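Local coordinates for ESSC (Geobacillus thermodenitrificans, PDB 5FWH), which probably serves as a membrane-associated ATPase of the FtsK/SpoIIIE type in the bacterial type VII secretion apparatus, here represented by its N-terminal forkhead-associated region, at residues A121-R126 with D159-P164. Numbering follows the deposited sequence.
Sequences ARFSLR and DVLLCP
Leu161 overlaps Leu125 and Phe123, which sit next to each other, through one methyl, CD1, that touches both. CD1 of Leu161 sits 4.1 Å from CD2 of Leu125, and the two leucine side chains run in opposite directions and meet through their end methyls. The same Leu161 CD1 is 4.4 Å from CE1 of Phe123, approaching the ring obliquely; the CG of Leu125 lies in the plane of that ring, at its edge. In Leu161, chi1 of -74° puts CG anti to the carbonyl carbon, and the extended chi2 carries CD1 on toward the facing strand. Further along, the CB of Ala121 and the SG of Cys163 close the gap at 3.6 Å, where the backbones stand 6.4 Å apart between their CA atoms. All five residues are buried, and every contact between them is apolar. Alternation fits this: residues 121, 123 and 125 point across, as do 161 and 163, whereas the side chain of Leu162 leaves in the other direction. Phe168 meets Phe123 edge-to-face and also touches Leu161, while Phe170 adjoins Leu125. Phe123 and Leu125 pair through their backbones with Val108 and Val106, in the sheet that holds strands 105-109 and 123-128; strand 161-163 belongs to another sheet, beside strand 166-170. Side chains of two sheets thus face each other and meet in a hydrophobic core, as in the beta-sandwich of forkhead-associated domains.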
ATOM      1  N   ALA A 121      -5.745   2.003   7.574  1.00 57.13           N
ATOM      2  CA  ALA A 121      -6.775   2.094   6.546  1.00 54.83           C
ATOM      3  C   ALA A 121      -8.105   2.186   7.224  1.00 55.33           C
ATOM      4  O   ALA A 121      -8.255   1.701   8.300  1.00 56.63           O
ATOM      5  CB  ALA A 121      -6.755   0.816   5.697  1.00 53.62           C
ATOM      6  N   ARG A 122      -9.085   2.739   6.551  1.00 54.21           N
ATOM      7  CA  ARG A 122     -10.407   2.709   7.042  1.00 53.81           C
ATOM      8  C   ARG A 122     -11.327   2.649   5.838  1.00 46.90           C
ATOM      9  O   ARG A 122     -11.427   3.622   5.121  1.00 47.64           O
ATOM     10  CB  ARG A 122     -10.662   3.973   7.927  1.00 58.11           C
ATOM     11  CG  ARG A 122     -12.124   4.311   8.183  1.00 63.54           C
ATOM     12  CD  ARG A 122     -12.282   5.563   9.059  1.00 70.47           C
ATOM     13  NE  ARG A 122     -11.847   5.255  10.414  1.00 74.38           N
ATOM     14  CZ  ARG A 122     -12.576   4.593  11.320  1.00 78.28           C
ATOM     15  NH1 ARG A 122     -13.811   4.168  11.052  1.00 83.58           N
ATOM     16  NH2 ARG A 122     -12.063   4.332  12.509  1.00 79.92           N
ATOM     17  N   PHE A 123     -12.081   1.572   5.695  1.00 42.20           N
ATOM     18  CA  PHE A 123     -12.978   1.452   4.549  1.00 42.78           C
ATOM     19  C   PHE A 123     -13.878   0.266   4.788  1.00 42.18           C
ATOM     20  O   PHE A 123     -13.648  -0.461   5.705  1.00 42.10           O
ATOM     21  CB  PHE A 123     -12.162   1.319   3.220  1.00 39.42           C
ATOM     22  CG  PHE A 123     -11.285   0.075   3.130  1.00 38.67           C
ATOM     23  CD1 PHE A 123     -11.777  -1.125   2.565  1.00 36.14           C
ATOM     24  CD2 PHE A 123      -9.932   0.119   3.502  1.00 38.33           C
ATOM     25  CE1 PHE A 123     -10.999  -2.272   2.474  1.00 34.22           C
ATOM     26  CE2 PHE A 123      -9.118  -1.044   3.345  1.00 34.85           C
ATOM     27  CZ  PHE A 123      -9.666  -2.233   2.881  1.00 33.99           C
ATOM     28  N   SER A 124     -14.948   0.093   4.036  1.00 43.50           N
ATOM     29  CA  SER A 124     -15.704  -1.125   4.210  1.00 44.92           C
ATOM     30  C   SER A 124     -15.836  -1.810   2.900  1.00 42.09           C
ATOM     31  O   SER A 124     -15.635  -1.203   1.889  1.00 44.62           O
ATOM     32  CB  SER A 124     -17.061  -0.894   4.890  1.00 46.89           C
ATOM     33  OG  SER A 124     -17.901  -0.176   4.045  1.00 52.07           O
ATOM     34  N   LEU A 125     -16.049  -3.114   2.937  1.00 42.54           N
ATOM     35  CA  LEU A 125     -16.316  -3.934   1.743  1.00 42.10           C
ATOM     36  C   LEU A 125     -17.728  -4.510   1.874  1.00 46.65           C
ATOM     37  O   LEU A 125     -18.065  -5.082   2.912  1.00 46.45           O
ATOM     38  CB  LEU A 125     -15.309  -5.038   1.633  1.00 39.23           C
ATOM     39  CG  LEU A 125     -13.828  -4.609   1.452  1.00 37.50           C
ATOM     40  CD1 LEU A 125     -12.968  -5.862   1.401  1.00 36.64           C
ATOM     41  CD2 LEU A 125     -13.553  -3.948   0.146  1.00 38.15           C
ATOM     42  N   ARG A 126     -18.537  -4.376   0.834  1.00 48.17           N
ATOM     43  CA  ARG A 126     -19.889  -4.902   0.866  1.00 53.12           C
ATOM     44  C   ARG A 126     -20.271  -5.664  -0.352  1.00 54.08           C
ATOM     45  O   ARG A 126     -20.043  -5.219  -1.493  1.00 48.20           O
ATOM     46  CB  ARG A 126     -20.881  -3.771   0.937  1.00 59.56           C
ATOM     47  CG  ARG A 126     -21.072  -3.286   2.319  1.00 62.98           C
ATOM     48  CD  ARG A 126     -22.038  -2.143   2.331  1.00 70.23           C
ATOM     49  NE  ARG A 126     -21.697  -1.320   3.468  1.00 75.65           N
ATOM     50  CZ  ARG A 126     -22.001  -0.038   3.603  1.00 81.49           C
ATOM     51  NH1 ARG A 126     -22.733   0.630   2.697  1.00 80.82           N
ATOM     52  NH2 ARG A 126     -21.578   0.569   4.707  1.00 89.15           N
ATOM     53  N   ASP A 159      -8.530  -6.612  -9.060  1.00 50.94           N
ATOM     54  CA  ASP A 159      -8.367  -5.265  -8.547  1.00 46.78           C
ATOM     55  C   ASP A 159      -7.478  -5.418  -7.297  1.00 45.81           C
ATOM     56  O   ASP A 159      -7.522  -6.471  -6.603  1.00 44.73           O
ATOM     57  CB  ASP A 159      -9.706  -4.629  -8.200  1.00 47.11           C
ATOM     58  CG  ASP A 159     -10.484  -4.111  -9.459  1.00 47.74           C
ATOM     59  OD1 ASP A 159      -9.855  -3.859 -10.493  1.00 47.17           O
ATOM     60  OD2 ASP A 159     -11.736  -3.941  -9.416  1.00 47.09           O
ATOM     61  N   VAL A 160      -6.642  -4.408  -7.056  1.00 44.53           N
ATOM     62  CA  VAL A 160      -5.745  -4.319  -5.874  1.00 43.71           C
ATOM     63  C   VAL A 160      -6.104  -3.072  -5.095  1.00 39.83           C
ATOM     64  O   VAL A 160      -6.127  -1.961  -5.642  1.00 42.36           O
ATOM     65  CB  VAL A 160      -4.289  -4.262  -6.297  1.00 47.80           C
ATOM     66  CG1 VAL A 160      -3.380  -4.157  -5.074  1.00 49.54           C
ATOM     67  CG2 VAL A 160      -3.957  -5.555  -7.105  1.00 49.45           C
ATOM     68  N   LEU A 161      -6.407  -3.239  -3.830  1.00 36.04           N
ATOM     69  CA  LEU A 161      -6.565  -2.105  -2.941  1.00 36.50           C
ATOM     70  C   LEU A 161      -5.286  -1.910  -2.165  1.00 36.63           C
ATOM     71  O   LEU A 161      -4.830  -2.890  -1.564  1.00 34.55           O
ATOM     72  CB  LEU A 161      -7.740  -2.356  -2.020  1.00 36.14           C
ATOM     73  CG  LEU A 161      -9.075  -2.214  -2.710  1.00 39.11           C
ATOM     74  CD1 LEU A 161     -10.150  -2.774  -1.775  1.00 39.93           C
ATOM     75  CD2 LEU A 161      -9.408  -0.778  -3.116  1.00 38.03           C
ATOM     76  N   LEU A 162      -4.759  -0.668  -2.136  1.00 35.93           N
ATOM     77  CA  LEU A 162      -3.526  -0.336  -1.412  1.00 39.61           C
ATOM     78  C   LEU A 162      -3.743   0.826  -0.490  1.00 40.13           C
ATOM     79  O   LEU A 162      -4.356   1.806  -0.884  1.00 33.65           O
ATOM     80  CB  LEU A 162      -2.470   0.194  -2.341  1.00 45.01           C
ATOM     81  CG  LEU A 162      -1.882  -0.644  -3.433  1.00 47.53           C
ATOM     82  CD1 LEU A 162      -0.770   0.137  -4.112  1.00 50.05           C
ATOM     83  CD2 LEU A 162      -1.358  -1.919  -2.907  1.00 48.84           C
ATOM     84  N   CYS A 163      -3.204   0.741   0.718  1.00 39.54           N
ATOM     85  CA  CYS A 163      -2.854   1.937   1.497  1.00 46.38           C
ATOM     86  C   CYS A 163      -1.386   1.744   2.015  1.00 47.63           C
ATOM     87  O   CYS A 163      -0.925   0.635   2.052  1.00 45.99           O
ATOM     88  CB  CYS A 163      -3.826   2.036   2.682  1.00 47.37           C
ATOM     89  SG  CYS A 163      -3.957   0.463   3.525  1.00 64.08           S
ATOM     90  N   PRO A 164      -0.695   2.792   2.483  1.00 49.51           N
ATOM     91  CA  PRO A 164       0.616   2.538   3.136  1.00 53.29           C
ATOM     92  C   PRO A 164       0.670   1.339   4.041  1.00 50.77           C
ATOM     93  O   PRO A 164      -0.104   1.170   5.024  1.00 48.30           O
ATOM     94  CB  PRO A 164       0.901   3.840   3.883  1.00 53.43           C
ATOM     95  CG  PRO A 164       0.400   4.807   2.875  1.00 53.59           C
ATOM     96  CD  PRO A 164      -0.908   4.238   2.353  1.00 51.49           C
TER